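Long-range contacts in cupin 2, conserved barrel domain protein (Novosphingobium aromaticivorans DSM 12444, PDB 3ES1), which is of unknown function but adopts a cupin-like beta-barrel fold and assembles as a dimer: residues A[4-9]-A[34-39]; A[48-54]-A[64-69]; A[100-106]-A[146-152]; A[109-115]-A[134-140]. Residues are numbered along the deposited sequence.

Interaction 1 (A[4-9]-A[34-39]); sequences EALSDS and VTPTRM
Residues 4-9 lie beside 34-39 as an irregular chain, extended through S7 and then turning at D8 and S9; the end-to-end directions are 36° apart, so the two run roughly in the same sense. The CA register is E4 to T35 at 5.5 Å, S7 to P36 at 4.4 Å and D8 to R38 at 5.2 Å. Hydrogen bonds to the main chain come first: D8 N donates to T37 O (3.1 Å, 173°), and T37 N donates to the side-chain acceptor S7 OG (3.1 Å, S7 chi1 m). D8, also m, points its CA-to-CB bond toward the strand, and its OD2 takes a hydrogen bond from M39 N (2.9 Å, selenomethionine) and a salt bridge from R38 NE (3.0 Å). One water joins E4 OE2 (2.5 Å) to V34 N (3.1 Å), another D8 OD2 (2.5 Å) to R38 NH2 (3.1 Å). In van der Waals packing, P36 CB lies 3.5 Å from A5 O, which finds no polar partner, and E4 CG 3.8 Å from V34 CB. T37 OG1 and S9 OG both hydrogen-bond to D85. The arrangement is an N-terminal arm fastened to strand 27-39 of the large antiparallel sheet, at its short interruption.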
# COMPACT_ATOMS: atom_id res chain seq x y z
N GLU A 4 5.82 5.40 -21.80
CA GLU A 4 7.25 5.56 -21.32
C GLU A 4 7.80 6.91 -21.73
O GLU A 4 8.44 7.12 -22.77
CB GLU A 4 8.15 4.41 -21.78
CG GLU A 4 7.84 3.05 -21.13
CD GLU A 4 7.00 2.13 -21.99
OE1 GLU A 4 5.94 2.56 -22.50
OE2 GLU A 4 7.39 0.95 -22.14
N ALA A 5 7.47 7.83 -20.86
CA ALA A 5 7.98 9.18 -20.80
C ALA A 5 8.11 9.51 -19.32
O ALA A 5 7.52 8.84 -18.50
CB ALA A 5 6.97 10.14 -21.46
N LEU A 6 8.92 10.51 -19.02
CA LEU A 6 8.95 11.16 -17.71
C LEU A 6 7.54 11.58 -17.32
O LEU A 6 6.74 11.97 -18.15
CB LEU A 6 9.86 12.40 -17.77
CG LEU A 6 10.65 12.82 -16.57
CD1 LEU A 6 11.52 11.67 -16.09
CD2 LEU A 6 11.45 14.11 -16.99
N SER A 7 7.24 11.45 -16.03
CA SER A 7 5.97 11.94 -15.47
C SER A 7 5.83 13.46 -15.61
O SER A 7 6.81 14.22 -15.72
CB SER A 7 5.86 11.56 -13.99
OG SER A 7 5.87 10.14 -13.81
N ASP A 8 4.58 13.90 -15.61
CA ASP A 8 4.28 15.33 -15.75
C ASP A 8 4.82 16.12 -14.54
O ASP A 8 4.88 17.34 -14.56
CB ASP A 8 2.78 15.59 -15.94
CG ASP A 8 2.27 15.12 -17.32
OD1 ASP A 8 3.10 14.86 -18.20
OD2 ASP A 8 1.03 15.02 -17.51
N SER A 9 5.20 15.40 -13.47
CA SER A 9 5.76 16.01 -12.26
C SER A 9 7.27 16.11 -12.38
O SER A 9 7.94 16.68 -11.52
CB SER A 9 5.48 15.12 -11.05
OG SER A 9 5.98 13.82 -11.35
N VAL A 34 5.43 0.27 -17.97
CA VAL A 34 6.07 1.42 -17.33
C VAL A 34 5.34 2.64 -17.85
O VAL A 34 5.39 2.93 -19.04
CB VAL A 34 7.59 1.50 -17.69
CG1 VAL A 34 8.24 2.80 -17.18
CG2 VAL A 34 8.34 0.25 -17.16
N THR A 35 4.67 3.35 -16.93
CA THR A 35 3.69 4.40 -17.25
C THR A 35 3.87 5.67 -16.40
O THR A 35 4.04 5.59 -15.19
CB THR A 35 2.26 3.87 -16.98
OG1 THR A 35 2.08 2.66 -17.72
CG2 THR A 35 1.20 4.84 -17.47
N PRO A 36 3.84 6.86 -17.03
CA PRO A 36 3.98 8.11 -16.28
C PRO A 36 2.75 8.47 -15.47
O PRO A 36 1.65 8.14 -15.84
CB PRO A 36 4.20 9.14 -17.39
CG PRO A 36 3.43 8.59 -18.56
CD PRO A 36 3.71 7.11 -18.48
N THR A 37 2.97 9.19 -14.37
CA THR A 37 1.88 9.94 -13.74
C THR A 37 1.59 11.14 -14.66
O THR A 37 2.46 11.70 -15.31
CB THR A 37 2.16 10.37 -12.25
OG1 THR A 37 3.15 11.43 -12.21
CG2 THR A 37 2.55 9.16 -11.33
N ARG A 38 0.31 11.48 -14.73
CA ARG A 38 -0.18 12.57 -15.57
C ARG A 38 -0.94 13.65 -14.79
O ARG A 38 -1.64 13.41 -13.78
CB ARG A 38 -1.07 12.01 -16.69
CG ARG A 38 -0.36 10.95 -17.60
CD ARG A 38 0.88 11.51 -18.21
NE ARG A 38 0.57 12.57 -19.15
CZ ARG A 38 0.22 12.35 -20.40
NH1 ARG A 38 0.12 11.10 -20.82
NH2 ARG A 38 -0.05 13.37 -21.22
N MSE A 39 -0.80 14.86 -15.30
CA MSE A 39 -1.35 16.07 -14.69
C MSE A 39 -2.87 16.03 -14.61
O MSE A 39 -3.56 15.62 -15.53
CB MSE A 39 -0.91 17.33 -15.46
CG MSE A 39 -0.97 18.58 -14.62
SE MSE A 39 0.42 18.69 -13.25
CE MSE A 39 1.95 19.18 -14.32
O HOH W 1 6.38 -0.82 -20.75
O HOH W 2 -0.83 15.61 -19.15

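Interaction 2 (A[48-54]-A[64-69]); sequences LLVWTTA and TDGRQR
The 64-69 loop, shaped by an Asx turn, packs on strand 45-53 beside a classic beta bulge, where V50 and W51 both face I81. In the turn, D65 OD1 accepts from R67 N (2.8 Å). The nearest CA pair is W51 to G66, 4.2 Å. G66 CA sits over the face of the W51 six-membered ring, 3.8 Å from its centroid and 14° off the normal, a CH-pi contact; an ideal CB on G66 would clash, 2.6 Å from W51 CD2 and from T52 N. W51 CA-to-CB points away, but chi1 t and chi2 -98° bring the indole back against G66. T52 donates from OG1 to G66 O (2.7 Å) and accepts there from R69 NE (2.8 Å). R69 NH2 also reaches T52 O (2.9 Å). R67, with chi1 and chi2 t and chi3 m, spends NE (2.8 Å) and NH2 (3.2 Å) on L49 O. Both arginines thus bind main-chain carbonyls of the strand, and their NH1 groups form salt bridges, R67 to D33 and R69 to D62. Strand 45-53 lies between strands 27-39 and 79-86; W51 also packs on V18 of strand 14-21 and on V129 of the second subunit.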
# COMPACT_ATOMS: atom_id res chain seq x y z
N LEU A 48 -1.30 8.55 -11.10
CA LEU A 48 -1.48 7.29 -11.82
C LEU A 48 -2.23 6.29 -11.02
O LEU A 48 -1.78 5.90 -9.95
CB LEU A 48 -0.12 6.69 -12.22
CG LEU A 48 -0.00 5.34 -12.95
CD1 LEU A 48 -0.63 5.40 -14.37
CD2 LEU A 48 1.46 4.84 -13.03
N LEU A 49 -3.38 5.85 -11.57
CA LEU A 49 -4.10 4.66 -11.04
C LEU A 49 -3.32 3.40 -11.34
O LEU A 49 -2.88 3.18 -12.46
CB LEU A 49 -5.50 4.58 -11.65
CG LEU A 49 -6.40 3.47 -11.20
CD1 LEU A 49 -6.52 3.46 -9.68
CD2 LEU A 49 -7.72 3.54 -11.91
N VAL A 50 -3.15 2.56 -10.34
CA VAL A 50 -2.37 1.34 -10.51
C VAL A 50 -3.25 0.09 -10.55
O VAL A 50 -3.10 -0.73 -11.42
CB VAL A 50 -1.24 1.26 -9.46
CG1 VAL A 50 -0.58 -0.08 -9.50
CG2 VAL A 50 -0.20 2.40 -9.80
N TRP A 51 -4.17 -0.00 -9.60
CA TRP A 51 -5.09 -1.14 -9.46
C TRP A 51 -6.29 -0.76 -8.62
O TRP A 51 -6.24 0.18 -7.81
CB TRP A 51 -4.36 -2.37 -8.83
CG TRP A 51 -5.01 -3.72 -9.13
CD1 TRP A 51 -5.86 -4.40 -8.34
CD2 TRP A 51 -4.90 -4.47 -10.34
NE1 TRP A 51 -6.30 -5.54 -8.96
CE2 TRP A 51 -5.71 -5.62 -10.19
CE3 TRP A 51 -4.21 -4.29 -11.55
CZ2 TRP A 51 -5.84 -6.58 -11.21
CZ3 TRP A 51 -4.31 -5.22 -12.51
CH2 TRP A 51 -5.13 -6.36 -12.36
N THR A 52 -7.34 -1.55 -8.82
CA THR A 52 -8.57 -1.52 -8.03
C THR A 52 -9.13 -2.91 -7.88
O THR A 52 -8.94 -3.77 -8.74
CB THR A 52 -9.67 -0.69 -8.69
OG1 THR A 52 -10.08 -1.29 -9.91
CG2 THR A 52 -9.17 0.74 -8.94
N THR A 53 -9.86 -3.14 -6.80
CA THR A 53 -10.69 -4.36 -6.67
C THR A 53 -12.13 -3.90 -6.45
O THR A 53 -12.36 -2.89 -5.77
CB THR A 53 -10.17 -5.25 -5.50
OG1 THR A 53 -10.37 -4.60 -4.25
CG2 THR A 53 -8.70 -5.55 -5.69
N ALA A 54 -13.08 -4.61 -7.05
CA ALA A 54 -14.49 -4.17 -7.02
C ALA A 54 -15.03 -4.31 -5.61
O ALA A 54 -15.88 -3.55 -5.19
CB ALA A 54 -15.37 -4.96 -8.04
N THR A 64 -10.16 -8.99 -14.59
CA THR A 64 -10.16 -7.56 -14.97
C THR A 64 -8.89 -6.82 -14.62
O THR A 64 -8.39 -6.94 -13.50
CB THR A 64 -11.28 -6.77 -14.27
OG1 THR A 64 -12.50 -7.52 -14.36
CG2 THR A 64 -11.49 -5.38 -14.92
N ASP A 65 -8.39 -6.01 -15.55
CA ASP A 65 -7.35 -5.02 -15.23
C ASP A 65 -7.94 -3.93 -14.34
O ASP A 65 -8.89 -3.24 -14.71
CB ASP A 65 -6.73 -4.40 -16.49
CG ASP A 65 -5.55 -3.53 -16.17
OD1 ASP A 65 -5.46 -2.95 -15.07
OD2 ASP A 65 -4.68 -3.38 -17.02
N GLY A 66 -7.38 -3.83 -13.14
CA GLY A 66 -7.86 -2.95 -12.12
C GLY A 66 -7.79 -1.49 -12.50
O GLY A 66 -8.50 -0.65 -11.96
N ARG A 67 -6.96 -1.21 -13.51
CA ARG A 67 -6.74 0.15 -13.96
C ARG A 67 -7.86 0.54 -14.94
O ARG A 67 -8.11 1.70 -15.21
CB ARG A 67 -5.34 0.26 -14.61
CG ARG A 67 -5.03 1.50 -15.26
CD ARG A 67 -3.59 1.46 -15.83
NE ARG A 67 -2.56 1.78 -14.85
CZ ARG A 67 -1.27 1.45 -14.94
NH1 ARG A 67 -0.81 0.78 -15.99
NH2 ARG A 67 -0.43 1.78 -13.99
N GLN A 68 -8.60 -0.46 -15.40
CA GLN A 68 -9.60 -0.26 -16.44
C GLN A 68 -10.95 -0.75 -16.00
O GLN A 68 -11.75 -1.17 -16.81
CB GLN A 68 -9.21 -1.01 -17.72
CG GLN A 68 -7.86 -0.66 -18.30
CD GLN A 68 -7.78 0.79 -18.79
OE1 GLN A 68 -8.80 1.41 -19.12
NE2 GLN A 68 -6.56 1.32 -18.84
N ARG A 69 -11.19 -0.76 -14.71
CA ARG A 69 -12.45 -1.25 -14.17
C ARG A 69 -13.51 -0.17 -14.20
O ARG A 69 -13.28 0.98 -13.81
CB ARG A 69 -12.21 -1.75 -12.74
CG ARG A 69 -13.38 -2.33 -12.03
CD ARG A 69 -13.04 -2.70 -10.57
NE ARG A 69 -11.82 -3.46 -10.40
CZ ARG A 69 -11.73 -4.76 -10.63
NH1 ARG A 69 -12.78 -5.41 -11.13
NH2 ARG A 69 -10.60 -5.42 -10.40

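Interaction 3 (A[100-106]-A[146-152]); sequences IDYGIVL and RIAFILI
Strands 100-106 and 146-152 are antiparallel neighbours, their axes 4.6 Å apart at closest and their directions 160° apart, with I100 opposite I152, Y102 opposite I150 and I104 opposite A148 as hydrogen-bonded pairs. Seven backbone hydrogen bonds join them, from I100 N to I152 O (2.8 Å) at one end to L106 N to R146 O (2.7 Å) at the other. On the face of Y102 and I150, the bumps interlock diagonally: Y102 CE2 meets I152 CD1 at 3.8 Å, and I104 CD1 meets I150 CD1 at 3.7 Å. A148 is the low point, and L106 (chi1 m, chi2 t) leans into it, CD1 4.2 Å from A148 CB. On the other face the missing side chain of G103 leaves a hollow beside the F149 ring, whose CD1 lies 3.8 Å from G103 CA; an ideal CB there would be 3.0 Å from F149 CE1, a clash. L151 CG rests 3.4 Å from D101 OD1, which hydrogen-bonds to S99 OG. The face bearing Y102 packs on the second subunit: I150 meets its I150, L106 its L106, and Y102 OH bonds its S79. R146 forms a salt bridge with D85. With 702 Å² covered and a largely aliphatic surface, the chemistry implies a buried barrel strand pair held by backbone hydrogen bonds and apolar packing, with an apolar face that meets the second subunit.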
# COMPACT_ATOMS: atom_id res chain seq x y z
N ILE A 100 -10.16 3.44 4.97
CA ILE A 100 -8.86 3.56 5.64
C ILE A 100 -7.84 3.53 4.52
O ILE A 100 -7.96 2.76 3.59
CB ILE A 100 -8.61 2.43 6.72
CG1 ILE A 100 -7.38 2.73 7.59
CG2 ILE A 100 -8.51 0.98 6.14
CD1 ILE A 100 -7.19 1.73 8.78
N ASP A 101 -6.88 4.43 4.59
CA ASP A 101 -5.85 4.54 3.59
C ASP A 101 -4.45 4.37 4.16
O ASP A 101 -4.15 4.91 5.16
CB ASP A 101 -5.89 5.88 2.87
CG ASP A 101 -7.26 6.44 2.75
OD1 ASP A 101 -8.13 5.72 2.33
OD2 ASP A 101 -7.38 7.60 3.07
N TYR A 102 -3.62 3.63 3.47
CA TYR A 102 -2.21 3.53 3.79
C TYR A 102 -1.47 4.38 2.75
O TYR A 102 -1.53 4.12 1.56
CB TYR A 102 -1.70 2.08 3.74
CG TYR A 102 -2.47 1.13 4.59
CD1 TYR A 102 -2.87 1.49 5.90
CD2 TYR A 102 -2.82 -0.15 4.12
CE1 TYR A 102 -3.59 0.59 6.70
CE2 TYR A 102 -3.55 -1.05 4.93
CZ TYR A 102 -3.90 -0.68 6.24
OH TYR A 102 -4.62 -1.57 7.03
N GLY A 103 -0.77 5.39 3.23
CA GLY A 103 0.03 6.23 2.33
C GLY A 103 1.50 6.05 2.60
O GLY A 103 1.93 6.10 3.75
N ILE A 104 2.27 5.88 1.52
CA ILE A 104 3.72 5.70 1.64
C ILE A 104 4.45 6.75 0.85
O ILE A 104 4.29 6.87 -0.39
CB ILE A 104 4.20 4.25 1.24
CG1 ILE A 104 3.36 3.17 1.99
CG2 ILE A 104 5.66 4.02 1.61
CD1 ILE A 104 2.16 2.65 1.21
N VAL A 105 5.27 7.50 1.55
CA VAL A 105 6.01 8.59 0.90
C VAL A 105 7.23 8.01 0.15
O VAL A 105 8.21 7.57 0.79
CB VAL A 105 6.40 9.75 1.88
CG1 VAL A 105 6.98 10.93 1.11
CG2 VAL A 105 5.21 10.21 2.74
N LEU A 106 7.21 8.07 -1.18
CA LEU A 106 8.25 7.39 -1.96
C LEU A 106 9.45 8.28 -2.20
O LEU A 106 10.62 7.85 -2.27
CB LEU A 106 7.69 6.87 -3.31
CG LEU A 106 6.45 5.91 -3.27
CD1 LEU A 106 6.21 5.30 -4.64
CD2 LEU A 106 6.58 4.84 -2.22
N ARG A 146 6.20 12.29 -4.19
CA ARG A 146 5.45 11.12 -4.66
C ARG A 146 4.99 10.27 -3.50
O ARG A 146 5.77 9.87 -2.64
CB ARG A 146 6.27 10.26 -5.61
CG ARG A 146 5.54 8.99 -6.05
CD ARG A 146 6.21 8.29 -7.23
NE ARG A 146 5.99 9.07 -8.44
CZ ARG A 146 6.53 8.82 -9.64
NH1 ARG A 146 7.35 7.79 -9.85
NH2 ARG A 146 6.25 9.64 -10.63
N ILE A 147 3.69 10.00 -3.49
CA ILE A 147 3.08 9.16 -2.47
C ILE A 147 2.25 8.05 -3.13
O ILE A 147 1.52 8.27 -4.06
CB ILE A 147 2.14 9.98 -1.49
CG1 ILE A 147 2.88 11.20 -0.90
CG2 ILE A 147 1.65 9.08 -0.34
CD1 ILE A 147 1.97 12.23 -0.17
N ALA A 148 2.46 6.83 -2.64
CA ALA A 148 1.61 5.69 -3.02
C ALA A 148 0.51 5.58 -1.99
O ALA A 148 0.77 5.48 -0.76
CB ALA A 148 2.44 4.36 -3.03
N PHE A 149 -0.72 5.57 -2.49
CA PHE A 149 -1.90 5.47 -1.65
C PHE A 149 -2.70 4.21 -1.93
O PHE A 149 -3.07 3.92 -3.08
CB PHE A 149 -2.85 6.65 -1.88
CG PHE A 149 -2.38 7.95 -1.32
CD1 PHE A 149 -2.32 8.16 0.04
CD2 PHE A 149 -2.01 8.97 -2.17
CE1 PHE A 149 -1.89 9.38 0.56
CE2 PHE A 149 -1.60 10.22 -1.65
CZ PHE A 149 -1.53 10.42 -0.31
N ILE A 150 -3.00 3.51 -0.85
CA ILE A 150 -3.91 2.38 -0.86
C ILE A 150 -5.16 2.68 -0.03
O ILE A 150 -5.09 2.87 1.17
CB ILE A 150 -3.24 1.09 -0.35
CG1 ILE A 150 -1.98 0.72 -1.16
CG2 ILE A 150 -4.23 -0.11 -0.40
CD1 ILE A 150 -0.67 1.48 -0.82
N LEU A 151 -6.31 2.68 -0.69
CA LEU A 151 -7.55 3.04 -0.03
C LEU A 151 -8.44 1.82 0.06
O LEU A 151 -8.73 1.17 -0.92
CB LEU A 151 -8.26 4.22 -0.77
CG LEU A 151 -7.44 5.53 -0.97
CD1 LEU A 151 -6.62 5.52 -2.29
CD2 LEU A 151 -8.34 6.78 -0.91
N ILE A 152 -8.88 1.54 1.28
CA ILE A 152 -9.69 0.35 1.55
C ILE A 152 -11.01 0.77 2.18
O ILE A 152 -11.05 1.50 3.17
CB ILE A 152 -8.94 -0.63 2.49
CG1 ILE A 152 -7.64 -1.16 1.87
CG2 ILE A 152 -9.83 -1.84 2.87
CD1 ILE A 152 -6.67 -1.77 2.88

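Interaction 4 (A[109-115]-A[134-140]); sequences EIELELD and NHLWRNT
This is an antiparallel strand pair within the three-stranded sheet of the cupin domain, where 110-113 pairs with 136-138; the axes come within 4.8 Å at 151°. E111 with R138 and E113 with L136 are hydrogen-bonded pairs: E111 N to R138 O 2.8 Å, R138 N to E111 O 2.9 Å, E113 N to L136 O 3.0 Å and L136 N to E113 O 2.8 Å. Between them L112 and W137 form a non-hydrogen-bonded pair whose side chains meet in a CH-pi contact, L112 CD1 lying 3.8 Å from the W137 six-membered ring centroid and 13° off its normal; I110 CG2 lies 3.8 Å from W137 CE3. On the other face R138, extended through chi1 and chi2 t, reaches both glutamates: NH1 to E111 OE1 2.9 Å and to E113 OE1 2.7 Å. This salt-bridge network continues through R138 NE to E91. At one end N134 ND2 donates to D115 OD1 (3.0 Å), while D115 OD2 accepts from A27 N of the second subunit. Strand 119-122 flanks 110-113; the W137 ring meets that of F149 (strand 145-153), planes about 50° apart, and W137 touches I128; L112 packs on F29 of the second subunit.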
# COMPACT_ATOMS: atom_id res chain seq x y z
N GLU A 109 8.98 14.99 0.66
CA GLU A 109 8.18 15.05 1.86
C GLU A 109 6.96 15.91 1.69
O GLU A 109 6.86 16.76 0.80
CB GLU A 109 8.98 15.48 3.07
CG GLU A 109 9.63 16.82 2.99
CD GLU A 109 10.57 17.03 4.17
OE1 GLU A 109 11.39 16.14 4.47
OE2 GLU A 109 10.48 18.07 4.82
N ILE A 110 6.04 15.64 2.59
CA ILE A 110 4.66 16.14 2.53
C ILE A 110 4.13 16.61 3.89
O ILE A 110 4.43 16.05 4.95
CB ILE A 110 3.70 15.06 1.96
CG1 ILE A 110 2.47 15.73 1.33
CG2 ILE A 110 3.24 14.10 3.05
CD1 ILE A 110 2.78 16.53 -0.00
N GLU A 111 3.33 17.67 3.83
CA GLU A 111 2.60 18.19 4.99
C GLU A 111 1.17 17.65 4.98
O GLU A 111 0.40 17.88 4.05
CB GLU A 111 2.53 19.72 4.92
CG GLU A 111 1.80 20.36 6.12
CD GLU A 111 2.19 21.78 6.28
OE1 GLU A 111 1.57 22.63 5.60
OE2 GLU A 111 3.15 22.02 7.04
N LEU A 112 0.84 16.92 6.02
CA LEU A 112 -0.52 16.44 6.21
C LEU A 112 -1.23 17.36 7.17
O LEU A 112 -0.83 17.49 8.33
CB LEU A 112 -0.52 15.03 6.76
CG LEU A 112 -1.81 14.38 7.24
CD1 LEU A 112 -2.87 14.35 6.12
CD2 LEU A 112 -1.55 13.01 7.72
N GLU A 113 -2.32 17.94 6.68
CA GLU A 113 -3.18 18.80 7.50
C GLU A 113 -4.54 18.16 7.72
O GLU A 113 -5.20 17.72 6.76
CB GLU A 113 -3.35 20.18 6.86
CG GLU A 113 -4.18 21.13 7.71
CD GLU A 113 -4.27 22.55 7.17
OE1 GLU A 113 -3.32 23.00 6.47
OE2 GLU A 113 -5.29 23.22 7.50
N LEU A 114 -4.95 18.16 8.99
CA LEU A 114 -6.23 17.60 9.42
C LEU A 114 -7.17 18.73 9.81
O LEU A 114 -7.15 19.76 9.18
CB LEU A 114 -6.04 16.62 10.56
CG LEU A 114 -5.04 15.47 10.28
CD1 LEU A 114 -4.98 14.54 11.45
CD2 LEU A 114 -5.39 14.66 9.07
N ASP A 115 -7.97 18.54 10.86
CA ASP A 115 -8.97 19.57 11.23
C ASP A 115 -8.29 20.71 11.99
O ASP A 115 -7.29 20.54 12.70
CB ASP A 115 -10.19 19.00 12.06
CG ASP A 115 -11.30 18.38 11.18
OD1 ASP A 115 -11.53 18.86 10.04
OD2 ASP A 115 -12.01 17.42 11.61
N ASN A 134 -11.00 13.72 7.78
CA ASN A 134 -10.85 14.97 7.01
C ASN A 134 -9.38 15.41 6.96
O ASN A 134 -8.69 15.46 7.99
CB ASN A 134 -11.73 16.08 7.61
CG ASN A 134 -12.00 17.17 6.63
OD1 ASN A 134 -12.14 16.93 5.41
ND2 ASN A 134 -12.09 18.40 7.15
N HIS A 135 -8.89 15.62 5.75
CA HIS A 135 -7.47 16.02 5.52
C HIS A 135 -7.19 16.67 4.18
O HIS A 135 -7.96 16.54 3.20
CB HIS A 135 -6.56 14.77 5.59
CG HIS A 135 -6.81 13.83 4.45
ND1 HIS A 135 -7.91 13.01 4.41
CD2 HIS A 135 -6.21 13.72 3.24
CE1 HIS A 135 -7.92 12.34 3.27
NE2 HIS A 135 -6.92 12.78 2.53
N LEU A 136 -6.04 17.32 4.10
CA LEU A 136 -5.43 17.71 2.81
C LEU A 136 -3.93 17.41 2.85
O LEU A 136 -3.32 17.27 3.92
CB LEU A 136 -5.69 19.22 2.49
CG LEU A 136 -5.08 20.34 3.35
CD1 LEU A 136 -3.56 20.56 3.04
CD2 LEU A 136 -5.83 21.63 3.15
N TRP A 137 -3.35 17.31 1.67
CA TRP A 137 -1.90 17.16 1.49
C TRP A 137 -1.32 18.44 0.87
O TRP A 137 -1.85 18.95 -0.11
CB TRP A 137 -1.57 15.98 0.57
CG TRP A 137 -2.16 14.68 1.00
CD1 TRP A 137 -3.32 14.14 0.56
CD2 TRP A 137 -1.67 13.80 2.02
NE1 TRP A 137 -3.59 12.95 1.20
CE2 TRP A 137 -2.60 12.72 2.12
CE3 TRP A 137 -0.56 13.81 2.87
CZ2 TRP A 137 -2.43 11.67 2.98
CZ3 TRP A 137 -0.39 12.76 3.73
CH2 TRP A 137 -1.33 11.70 3.78
N ARG A 138 -0.24 18.92 1.46
CA ARG A 138 0.44 20.16 1.04
C ARG A 138 1.92 19.96 0.89
O ARG A 138 2.57 19.45 1.78
CB ARG A 138 0.16 21.32 2.02
CG ARG A 138 0.78 22.67 1.58
CD ARG A 138 0.50 23.77 2.59
NE ARG A 138 -0.93 24.06 2.67
CZ ARG A 138 -1.69 23.77 3.71
NH1 ARG A 138 -1.17 23.20 4.78
NH2 ARG A 138 -2.97 24.10 3.68
N ASN A 139 2.43 20.31 -0.29
CA ASN A 139 3.86 20.29 -0.57
C ASN A 139 4.41 21.68 -0.39
O ASN A 139 4.13 22.57 -1.20
CB ASN A 139 4.13 19.82 -2.00
CG ASN A 139 5.59 19.56 -2.28
OD1 ASN A 139 6.49 20.03 -1.59
ND2 ASN A 139 5.84 18.79 -3.32
N THR A 140 5.14 21.87 0.70
CA THR A 140 5.66 23.18 1.06
C THR A 140 7.15 23.23 0.68
O THR A 140 7.86 24.16 1.04
CB THR A 140 5.50 23.41 2.57
OG1 THR A 140 6.33 22.48 3.24
CG2 THR A 140 4.06 23.22 3.00
O HOH W 3 6.05 19.32 1.93
O HOH W 4 5.74 21.80 5.99

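In the fold
From the N terminus, interaction 1 closes the first loop, bringing the terminal arm back to strand 27-39. Interaction 2 follows in series, where the loop after strand 45-53 folds back onto that strand; the two touch where T35 and T37 pack on L48, since their strands are neighbours in the large sheet. Interaction 3 then spans the longest excursion, 100-106 to 146-152, and interaction 4 nests wholly within it. Those two meet through F149 on W137 and I147 on I110, which joins the large sheet to the small one. R146 also makes a weak hydrogen bond back to S7 of interaction 1. Interactions 2 and 4 lie on opposite sides of the chain's centre, about 26 Å apart between centres.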